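B-agarase (Agarivorans gilvus, PDB 5Z6P) probably hydrolyses the beta-glycosidic linkages of agarose, as a beta-agarase of glycoside hydrolase family 50. Local coordinates at residues C162-K167 against N229-H234; D466-A471 against A525-G530; S517-Y522 against L577-A582. All blocks are in the same frame, centred on the assembly; numbering follows the deposited sequence.

Contact 1. Residues C162-K167 against N229-H234; sequences CPWGTK and NAQQEH
A single indole carries this contact: Trp164 reaches from the loop 162-167 into three polar side chains, those of Asn229, Gln231 and Gln232, with no hydrogen bond from one segment to the other. The receiving loop is folded by an Asx turn, in which OD1 of Asn229 accepts from N of Gln231 at 2.8 Å, and both of these residues lie beside the indole. Loop 162-167 lies in the agarase CBM-like region, between strands 135-140 and 168-174, and its tryptophan packs on the loop between strand 199-210 and helix 241-255.

The first torsion of Trp164 (chi1 85°) sets CG between the backbone N and the carbonyl carbon and, together with chi2, points the CZ2-CH2-CZ3 end of the ring at loop 229-234. Its far corner, CH2, lies 3.4 Å from ND2 of Asn229, which comes in obliquely from the opposite direction, with ring and amide planes 54° apart. The amide nitrogen is given its acceptor elsewhere, by the carbonyl of Gly677. CB of Gln231 lies at the ring edge, near its plane, 3.9 Å from CZ2; glutamine suits this exposed place because its methylenes pack while its amide can face water. A tryptophan suits the other side, being long enough to bridge two loops, and Phe679 meets it edge-to-face. On the Gln232 side, CB stands 3.9 Å from CH2 of Trp164 and OE1 lies in the indole plane, 4.0 Å from CZ3.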
loop_
_atom_site.group_PDB
_atom_site.type_symbol
_atom_site.label_atom_id
_atom_site.label_comp_id
_atom_site.label_asym_id
_atom_site.label_seq_id
_atom_site.Cartn_x
_atom_site.Cartn_y
_atom_site.Cartn_z
ATOM N N CYS A 162 20.706 7.798 3.591
ATOM C CA CYS A 162 21.387 8.185 2.366
ATOM C C CYS A 162 21.468 9.699 2.312
ATOM O O CYS A 162 20.613 10.387 2.878
ATOM C CB CYS A 162 20.650 7.673 1.130
ATOM S SG CYS A 162 20.529 5.903 1.020
ATOM N N PRO A 163 22.489 10.223 1.627
ATOM C CA PRO A 163 22.523 11.660 1.365
ATOM C C PRO A 163 21.200 12.143 0.785
ATOM O O PRO A 163 20.686 11.504 -0.123
ATOM C CB PRO A 163 23.664 11.797 0.352
ATOM C CG PRO A 163 24.584 10.689 0.703
ATOM C CD PRO A 163 23.693 9.542 1.124
ATOM N N TRP A 164 20.634 13.211 1.337
ATOM C CA TRP A 164 19.447 13.841 0.757
ATOM C C TRP A 164 19.805 15.293 0.408
ATOM O O TRP A 164 20.835 15.793 0.860
ATOM C CB TRP A 164 18.250 13.772 1.722
ATOM C CG TRP A 164 18.236 14.884 2.719
ATOM C CD1 TRP A 164 19.014 14.994 3.836
ATOM C CD2 TRP A 164 17.409 16.052 2.690
ATOM N NE1 TRP A 164 18.728 16.164 4.498
ATOM C CE2 TRP A 164 17.747 16.831 3.817
ATOM C CE3 TRP A 164 16.417 16.515 1.823
ATOM C CZ2 TRP A 164 17.134 18.048 4.092
ATOM C CZ3 TRP A 164 15.804 17.722 2.103
ATOM C CH2 TRP A 164 16.166 18.475 3.227
ATOM N N GLY A 165 18.985 15.964 -0.399
ATOM C CA GLY A 165 19.248 17.349 -0.771
ATOM C C GLY A 165 20.531 17.461 -1.569
ATOM O O GLY A 165 21.118 18.548 -1.692
ATOM N N THR A 166 20.965 16.309 -2.073
ATOM C CA THR A 166 22.172 16.127 -2.866
ATOM C C THR A 166 21.845 16.233 -4.360
ATOM O O THR A 166 20.660 16.246 -4.730
ATOM C CB THR A 166 22.815 14.768 -2.473
ATOM O OG1 THR A 166 23.892 14.396 -3.344
ATOM C CG2 THR A 166 21.774 13.672 -2.333
ATOM N N LYS A 167 22.859 16.361 -5.214
ATOM C CA LYS A 167 22.578 16.467 -6.644
ATOM C C LYS A 167 22.478 15.074 -7.249
ATOM O O LYS A 167 21.679 14.854 -8.169
ATOM C CB LYS A 167 23.630 17.310 -7.367
ATOM C CG LYS A 167 23.243 17.655 -8.814
ATOM C CD LYS A 167 22.786 19.113 -8.986
ATOM C CE LYS A 167 21.855 19.284 -10.185
ATOM N NZ LYS A 167 21.672 20.706 -10.586
ATOM N N ASN A 229 10.005 19.164 7.942
ATOM C CA ASN A 229 11.434 19.133 7.668
ATOM C C ASN A 229 12.009 20.544 7.890
ATOM O O ASN A 229 11.610 21.494 7.219
ATOM C CB ASN A 229 11.695 18.623 6.234
ATOM C CG ASN A 229 13.173 18.526 5.898
ATOM O OD1 ASN A 229 13.967 19.373 6.292
ATOM N ND2 ASN A 229 13.547 17.491 5.165
ATOM N N ALA A 230 12.930 20.673 8.845
ATOM C CA ALA A 230 13.533 21.968 9.184
ATOM C C ALA A 230 14.437 22.534 8.097
ATOM O O ALA A 230 14.521 23.741 7.937
ATOM C CB ALA A 230 14.326 21.855 10.492
ATOM N N GLN A 231 15.120 21.664 7.364
ATOM C CA GLN A 231 16.163 22.083 6.423
ATOM C C GLN A 231 15.662 22.201 4.982
ATOM O O GLN A 231 16.458 22.369 4.049
ATOM C CB GLN A 231 17.338 21.100 6.493
ATOM C CG GLN A 231 17.875 20.926 7.909
ATOM C CD GLN A 231 19.021 19.950 7.996
ATOM O OE1 GLN A 231 19.418 19.351 7.003
ATOM N NE2 GLN A 231 19.551 19.768 9.200
ATOM N N GLN A 232 14.343 22.121 4.818
ATOM C CA GLN A 232 13.703 22.143 3.501
ATOM C C GLN A 232 12.644 23.223 3.446
ATOM O O GLN A 232 11.954 23.474 4.425
ATOM C CB GLN A 232 13.076 20.772 3.179
ATOM C CG GLN A 232 11.726 20.821 2.406
ATOM C CD GLN A 232 11.865 20.451 0.942
ATOM O OE1 GLN A 232 12.871 19.889 0.518
ATOM N NE2 GLN A 232 10.850 20.760 0.165
ATOM N N GLU A 233 12.502 23.849 2.292
ATOM C CA GLU A 233 11.444 24.811 2.082
ATOM C C GLU A 233 10.514 24.305 0.991
ATOM O O GLU A 233 10.960 23.698 0.027
ATOM C CB GLU A 233 12.036 26.173 1.700
ATOM C CG GLU A 233 11.115 27.337 1.942
ATOM C CD GLU A 233 10.867 27.569 3.413
ATOM O OE1 GLU A 233 11.847 27.571 4.193
ATOM O OE2 GLU A 233 9.691 27.737 3.791
ATOM N N HIS A 234 9.221 24.541 1.139
ATOM C CA HIS A 234 8.291 24.172 0.096
ATOM C C HIS A 234 7.080 25.079 0.210
ATOM O O HIS A 234 6.875 25.713 1.244
ATOM C CB HIS A 234 7.908 22.674 0.181
ATOM C CG HIS A 234 7.028 22.330 1.345
ATOM N ND1 HIS A 234 5.649 22.414 1.289
ATOM C CD2 HIS A 234 7.326 21.904 2.594
ATOM C CE1 HIS A 234 5.145 22.065 2.457
ATOM N NE2 HIS A 234 6.141 21.758 3.269
#

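Contact 2. Residues D466-A471 against A525-G530; sequences DDFWAA and AIHTLG
A chi1 of -175° swings the imidazole of His527 away from its own backbone N and extends it from the helix toward the loop 466-471, while CG of Asp466 stands anti to the carbonyl carbon and brings the carboxylate up to meet it. The result is a His-carboxylate hydrogen bond between a loop and a helix: NE2 of His527 donates to OD1 of Asp466 at 2.8 Å, with an N-H...O angle of 147°. The oxygen lies close to the imidazole plane, where the N-H points. On the aspartate side the donor arrives at the anti position of OD1, somewhat out of the carboxylate plane, and the two planes are turned 62° from each other. The carboxylate would probably favour a protonated His527, whose charge is not seen.

Phe468 adds an apolar contact to the same ring. Its CE1 comes to 3.8 Å from CE1 of His527, and the two rings form an oblique aromatic pair with steeply inclined planes. The residue types match these roles: the short aspartate can deliver an oxygen from an exposed loop, and histidine offers an N-H for that oxygen and, at CE1, a carbon against which the phenyl ring can rest. Phe468 has left-handed backbone geometry, with positive phi, and the end of its ring reaches His527.

The contact lies at the surface, joining the loop between strands 461-462 and 472-473 to helix 523-530. Phe468 also rests on Gln461 and Arg531. Elsewhere on the helix, Ala525 packs on Tyr587 of helix 581-609, and Thr528 touches both Val462 of strand 461-462 and helix 537-550.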
loop_
_atom_site.group_PDB
_atom_site.type_symbol
_atom_site.label_atom_id
_atom_site.label_comp_id
_atom_site.label_asym_id
_atom_site.label_seq_id
_atom_site.Cartn_x
_atom_site.Cartn_y
_atom_site.Cartn_z
ATOM N N ASP A 466 6.234 -23.093 7.774
ATOM C CA ASP A 466 6.249 -23.408 9.200
ATOM C C ASP A 466 6.281 -22.108 10.022
ATOM O O ASP A 466 5.873 -22.085 11.186
ATOM C CB ASP A 466 7.422 -24.324 9.514
ATOM C CG ASP A 466 7.306 -25.663 8.781
ATOM O OD1 ASP A 466 6.166 -26.005 8.368
ATOM O OD2 ASP A 466 8.339 -26.354 8.592
ATOM N N ASP A 467 6.751 -21.047 9.367
ATOM C CA ASP A 467 6.706 -19.650 9.789
ATOM C C ASP A 467 5.517 -19.325 10.690
ATOM O O ASP A 467 5.670 -19.083 11.892
ATOM C CB ASP A 467 6.597 -18.761 8.552
ATOM C CG ASP A 467 7.207 -19.414 7.286
ATOM O OD1 ASP A 467 8.035 -20.387 7.424
ATOM O OD2 ASP A 467 6.782 -18.999 6.163
ATOM N N PHE A 468 4.326 -19.347 10.073
ATOM C CA PHE A 468 3.060 -18.809 10.622
ATOM C C PHE A 468 3.195 -17.324 10.914
ATOM O O PHE A 468 2.464 -16.763 11.739
ATOM C CB PHE A 468 2.607 -19.570 11.874
ATOM C CG PHE A 468 1.862 -20.835 11.568
ATOM C CD1 PHE A 468 2.545 -22.008 11.279
ATOM C CD2 PHE A 468 0.477 -20.852 11.569
ATOM C CE1 PHE A 468 1.850 -23.177 10.977
ATOM C CE2 PHE A 468 -0.215 -21.999 11.271
ATOM C CZ PHE A 468 0.464 -23.160 10.978
ATOM N N TRP A 469 4.131 -16.696 10.212
ATOM C CA TRP A 469 4.372 -15.264 10.339
ATOM C C TRP A 469 3.164 -14.432 9.893
ATOM O O TRP A 469 2.753 -13.484 10.578
ATOM C CB TRP A 469 5.615 -14.876 9.535
ATOM C CG TRP A 469 5.669 -13.434 9.148
ATOM C CD1 TRP A 469 5.806 -12.367 9.986
ATOM C CD2 TRP A 469 5.624 -12.899 7.818
ATOM N NE1 TRP A 469 5.832 -11.198 9.263
ATOM C CE2 TRP A 469 5.721 -11.497 7.932
ATOM C CE3 TRP A 469 5.505 -13.468 6.546
ATOM C CZ2 TRP A 469 5.700 -10.655 6.824
ATOM C CZ3 TRP A 469 5.486 -12.632 5.447
ATOM C CH2 TRP A 469 5.582 -11.238 5.594
ATOM N N ALA A 470 2.613 -14.782 8.735
ATOM C CA ALA A 470 1.379 -14.178 8.258
ATOM C C ALA A 470 0.349 -15.275 8.018
ATOM O O ALA A 470 -0.078 -15.503 6.892
ATOM C CB ALA A 470 1.624 -13.382 6.995
ATOM N N ALA A 471 -0.026 -15.960 9.087
ATOM C CA ALA A 471 -0.965 -17.056 9.009
ATOM C C ALA A 471 -2.399 -16.554 8.839
ATOM O O ALA A 471 -2.731 -15.437 9.223
ATOM C CB ALA A 471 -0.850 -17.914 10.242
ATOM N N ALA A 525 -2.170 -24.290 0.157
ATOM C CA ALA A 525 -2.535 -25.661 -0.155
ATOM C C ALA A 525 -1.380 -26.606 0.177
ATOM O O ALA A 525 -1.565 -27.606 0.860
ATOM C CB ALA A 525 -2.933 -25.792 -1.604
ATOM N N ILE A 526 -0.190 -26.258 -0.288
ATOM C CA ILE A 526 0.987 -27.102 -0.156
ATOM C C ILE A 526 1.399 -27.316 1.305
ATOM O O ILE A 526 1.615 -28.448 1.723
ATOM C CB ILE A 526 2.161 -26.513 -0.965
ATOM C CG1 ILE A 526 1.773 -26.469 -2.448
ATOM C CG2 ILE A 526 3.443 -27.328 -0.736
ATOM C CD1 ILE A 526 2.748 -25.765 -3.348
ATOM N N HIS A 527 1.495 -26.232 2.073
ATOM C CA HIS A 527 1.877 -26.333 3.475
ATOM C C HIS A 527 0.852 -27.115 4.297
ATOM O O HIS A 527 1.208 -27.977 5.086
ATOM C CB HIS A 527 2.060 -24.946 4.100
ATOM C CG HIS A 527 2.559 -24.992 5.508
ATOM N ND1 HIS A 527 1.720 -24.927 6.598
ATOM C CD2 HIS A 527 3.814 -25.119 6.001
ATOM C CE1 HIS A 527 2.440 -25.003 7.706
ATOM N NE2 HIS A 527 3.713 -25.125 7.367
ATOM N N THR A 528 -0.418 -26.797 4.107
ATOM C CA THR A 528 -1.488 -27.459 4.839
ATOM C C THR A 528 -1.534 -28.973 4.556
ATOM O O THR A 528 -1.711 -29.756 5.481
ATOM C CB THR A 528 -2.841 -26.807 4.531
ATOM O OG1 THR A 528 -2.816 -25.441 4.974
ATOM C CG2 THR A 528 -3.954 -27.517 5.232
ATOM N N LEU A 529 -1.343 -29.378 3.304
ATOM C CA LEU A 529 -1.218 -30.794 2.958
ATOM C C LEU A 529 -0.087 -31.474 3.755
ATOM O O LEU A 529 -0.154 -32.665 4.070
ATOM C CB LEU A 529 -0.977 -30.976 1.458
ATOM C CG LEU A 529 -2.202 -30.862 0.549
ATOM C CD1 LEU A 529 -1.819 -30.855 -0.924
ATOM C CD2 LEU A 529 -3.177 -31.992 0.871
ATOM N N GLY A 530 0.939 -30.702 4.083
ATOM C CA GLY A 530 2.039 -31.209 4.867
ATOM C C GLY A 530 1.672 -31.463 6.317
ATOM O O GLY A 530 2.370 -32.199 6.991
#

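Contact 3. Residues S517-Y522 against L577-A582; sequences SIDGHY and LTHNSA
The backbones approach most closely where CA of Ile518, in the first turn of the short helix 518-521, lies 7.6 Å from CA of His579, a residue of positive phi (63°) just ahead of helix 581-609. His579 carries its side of the contact. CG2 of Ile518 lies 4.1 Å from CG of His579, reaching the ring obliquely, and the two side chains lie alongside one another, running in opposite senses. A branched aliphatic residue suits this place, since the beta-branch lets CG2 rest against CB and CG of the histidine. The ring has a polar neighbour too: NE2 of His579 gives a weak hydrogen bond to OD1 of Asp519, 3.4 Å long and bent to 144°. OD1 sits at the imidazole edge near its plane, but the carboxylate is turned 65° from the ring. The stronger polar partner of the histidine is Tyr587, whose OH is hydrogen-bonded to ND1, so both ring nitrogens are engaged and the rotation of the imidazole is constrained.

Both segments have a helix start fixed by a cap. Ser517, the N-cap of helix 518-521, accepts the N-H of Gly520 on its OG at 3.1 Å; Asn580 similarly caps helix 581-609 through OD1, with Gln583 N as donor. Short polar side chains suit such positions because they can fold back onto first-turn N-H groups that have no helical carbonyl to bond.

This surface contact joins the first turn of helix 518-521 to the loop that leads into helix 581-609. Helix 523-530 lies beside it, with Ile526 packing against both Asp519 and His579, and Leu577 reaches helix 553-560 through Trp560.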
loop_
_atom_site.group_PDB
_atom_site.type_symbol
_atom_site.label_atom_id
_atom_site.label_comp_id
_atom_site.label_asym_id
_atom_site.label_seq_id
_atom_site.Cartn_x
_atom_site.Cartn_y
_atom_site.Cartn_z
ATOM N N SER A 517 4.573 -18.072 -9.122
ATOM C CA SER A 517 5.303 -19.285 -8.820
ATOM C C SER A 517 4.342 -20.245 -8.138
ATOM O O SER A 517 3.468 -19.799 -7.400
ATOM C CB SER A 517 6.498 -18.992 -7.901
ATOM O OG SER A 517 6.088 -18.923 -6.541
ATOM N N ILE A 518 4.523 -21.545 -8.343
ATOM C CA ILE A 518 3.630 -22.542 -7.749
ATOM C C ILE A 518 3.622 -22.477 -6.233
ATOM O O ILE A 518 2.559 -22.451 -5.609
ATOM C CB ILE A 518 4.013 -23.977 -8.149
ATOM C CG1 ILE A 518 4.020 -24.126 -9.663
ATOM C CG2 ILE A 518 3.056 -24.993 -7.496
ATOM C CD1 ILE A 518 2.683 -23.935 -10.267
ATOM N N ASP A 519 4.819 -22.445 -5.646
ATOM C CA ASP A 519 4.952 -22.496 -4.199
ATOM C C ASP A 519 4.377 -21.253 -3.543
ATOM O O ASP A 519 3.873 -21.315 -2.431
ATOM C CB ASP A 519 6.420 -22.673 -3.787
ATOM C CG ASP A 519 6.889 -24.115 -3.903
ATOM O OD1 ASP A 519 6.717 -24.887 -2.933
ATOM O OD2 ASP A 519 7.433 -24.483 -4.965
ATOM N N GLY A 520 4.470 -20.120 -4.226
ATOM C CA GLY A 520 3.894 -18.892 -3.709
ATOM C C GLY A 520 2.382 -18.887 -3.862
ATOM O O GLY A 520 1.646 -18.698 -2.912
ATOM N N HIS A 521 1.937 -19.115 -5.087
ATOM C CA HIS A 521 0.527 -19.098 -5.440
ATOM C C HIS A 521 -0.293 -20.061 -4.561
ATOM O O HIS A 521 -1.276 -19.659 -3.936
ATOM C CB HIS A 521 0.392 -19.446 -6.931
ATOM C CG HIS A 521 -0.993 -19.305 -7.486
ATOM N ND1 HIS A 521 -1.228 -19.118 -8.829
ATOM C CD2 HIS A 521 -2.211 -19.366 -6.895
ATOM C CE1 HIS A 521 -2.530 -19.052 -9.043
ATOM N NE2 HIS A 521 -3.148 -19.201 -7.884
ATOM N N TYR A 522 0.130 -21.318 -4.514
ATOM C CA TYR A 522 -0.610 -22.366 -3.814
ATOM C C TYR A 522 0.056 -22.766 -2.494
ATOM O O TYR A 522 -0.199 -23.838 -1.974
ATOM C CB TYR A 522 -0.773 -23.589 -4.736
ATOM C CG TYR A 522 -1.513 -23.257 -6.009
ATOM C CD1 TYR A 522 -2.890 -23.104 -6.007
ATOM C CD2 TYR A 522 -0.835 -23.052 -7.207
ATOM C CE1 TYR A 522 -3.570 -22.762 -7.145
ATOM C CE2 TYR A 522 -1.524 -22.717 -8.369
ATOM C CZ TYR A 522 -2.887 -22.573 -8.318
ATOM O OH TYR A 522 -3.595 -22.257 -9.431
ATOM N N LEU A 577 6.211 -32.734 -2.359
ATOM C CA LEU A 577 5.399 -32.947 -3.547
ATOM C C LEU A 577 6.106 -32.330 -4.743
ATOM O O LEU A 577 6.745 -31.290 -4.621
ATOM C CB LEU A 577 4.000 -32.343 -3.370
ATOM C CG LEU A 577 3.134 -32.902 -2.233
ATOM C CD1 LEU A 577 1.832 -32.125 -2.120
ATOM C CD2 LEU A 577 2.859 -34.393 -2.402
ATOM N N THR A 578 6.003 -32.973 -5.896
ATOM C CA THR A 578 6.742 -32.516 -7.063
ATOM C C THR A 578 6.010 -31.393 -7.795
ATOM O O THR A 578 6.592 -30.728 -8.642
ATOM C CB THR A 578 7.018 -33.676 -8.036
ATOM O OG1 THR A 578 5.799 -34.078 -8.677
ATOM C CG2 THR A 578 7.612 -34.858 -7.281
ATOM N N HIS A 579 4.738 -31.195 -7.460
ATOM C CA HIS A 579 3.918 -30.154 -8.068
ATOM C C HIS A 579 3.726 -30.366 -9.577
ATOM O O HIS A 579 3.969 -29.454 -10.352
ATOM C CB HIS A 579 4.529 -28.762 -7.831
ATOM C CG HIS A 579 4.852 -28.455 -6.401
ATOM N ND1 HIS A 579 4.211 -29.063 -5.336
ATOM C CD2 HIS A 579 5.750 -27.608 -5.851
ATOM C CE1 HIS A 579 4.703 -28.603 -4.205
ATOM N NE2 HIS A 579 5.640 -27.713 -4.489
ATOM N N ASN A 580 3.269 -31.544 -10.007
ATOM C CA ASN A 580 3.008 -31.739 -11.432
ATOM C C ASN A 580 1.719 -31.031 -11.814
ATOM O O ASN A 580 1.108 -30.378 -10.977
ATOM C CB ASN A 580 2.970 -33.238 -11.809
ATOM C CG ASN A 580 1.960 -34.051 -10.993
ATOM O OD1 ASN A 580 0.944 -33.544 -10.539
ATOM N ND2 ASN A 580 2.253 -35.322 -10.814
ATOM N N SER A 581 1.299 -31.140 -13.067
ATOM C CA SER A 581 0.145 -30.354 -13.502
ATOM C C SER A 581 -1.150 -30.830 -12.847
ATOM O O SER A 581 -2.051 -30.030 -12.605
ATOM C CB SER A 581 0.006 -30.374 -15.024
ATOM O OG SER A 581 -0.017 -31.690 -15.515
ATOM N N ALA A 582 -1.237 -32.120 -12.542
ATOM C CA ALA A 582 -2.424 -32.651 -11.873
ATOM C C ALA A 582 -2.513 -32.168 -10.424
ATOM O O ALA A 582 -3.570 -31.769 -9.962
ATOM C CB ALA A 582 -2.434 -34.156 -11.923
#

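In the fold
Contact 1 stands apart, its centre about 44 Å from that of contact 2 and 47 Å from that of contact 3, on the opposite side of the chain's centre. It is partly buried and ties loops around the CBM-like module by packing alone across its segments. Contacts 2 and 3 are surface contacts with centres about 14 Å apart, and they share one helical region: helices 518-521 and 523-530 are consecutive, and Ile526 CD1 touches His579 CE1 at 3.6 Å. Both pair a histidine with an aspartate and an apolar side chain, but the bond is firm in contact 2 and weak in contact 3, where a tyrosine is the stronger partner.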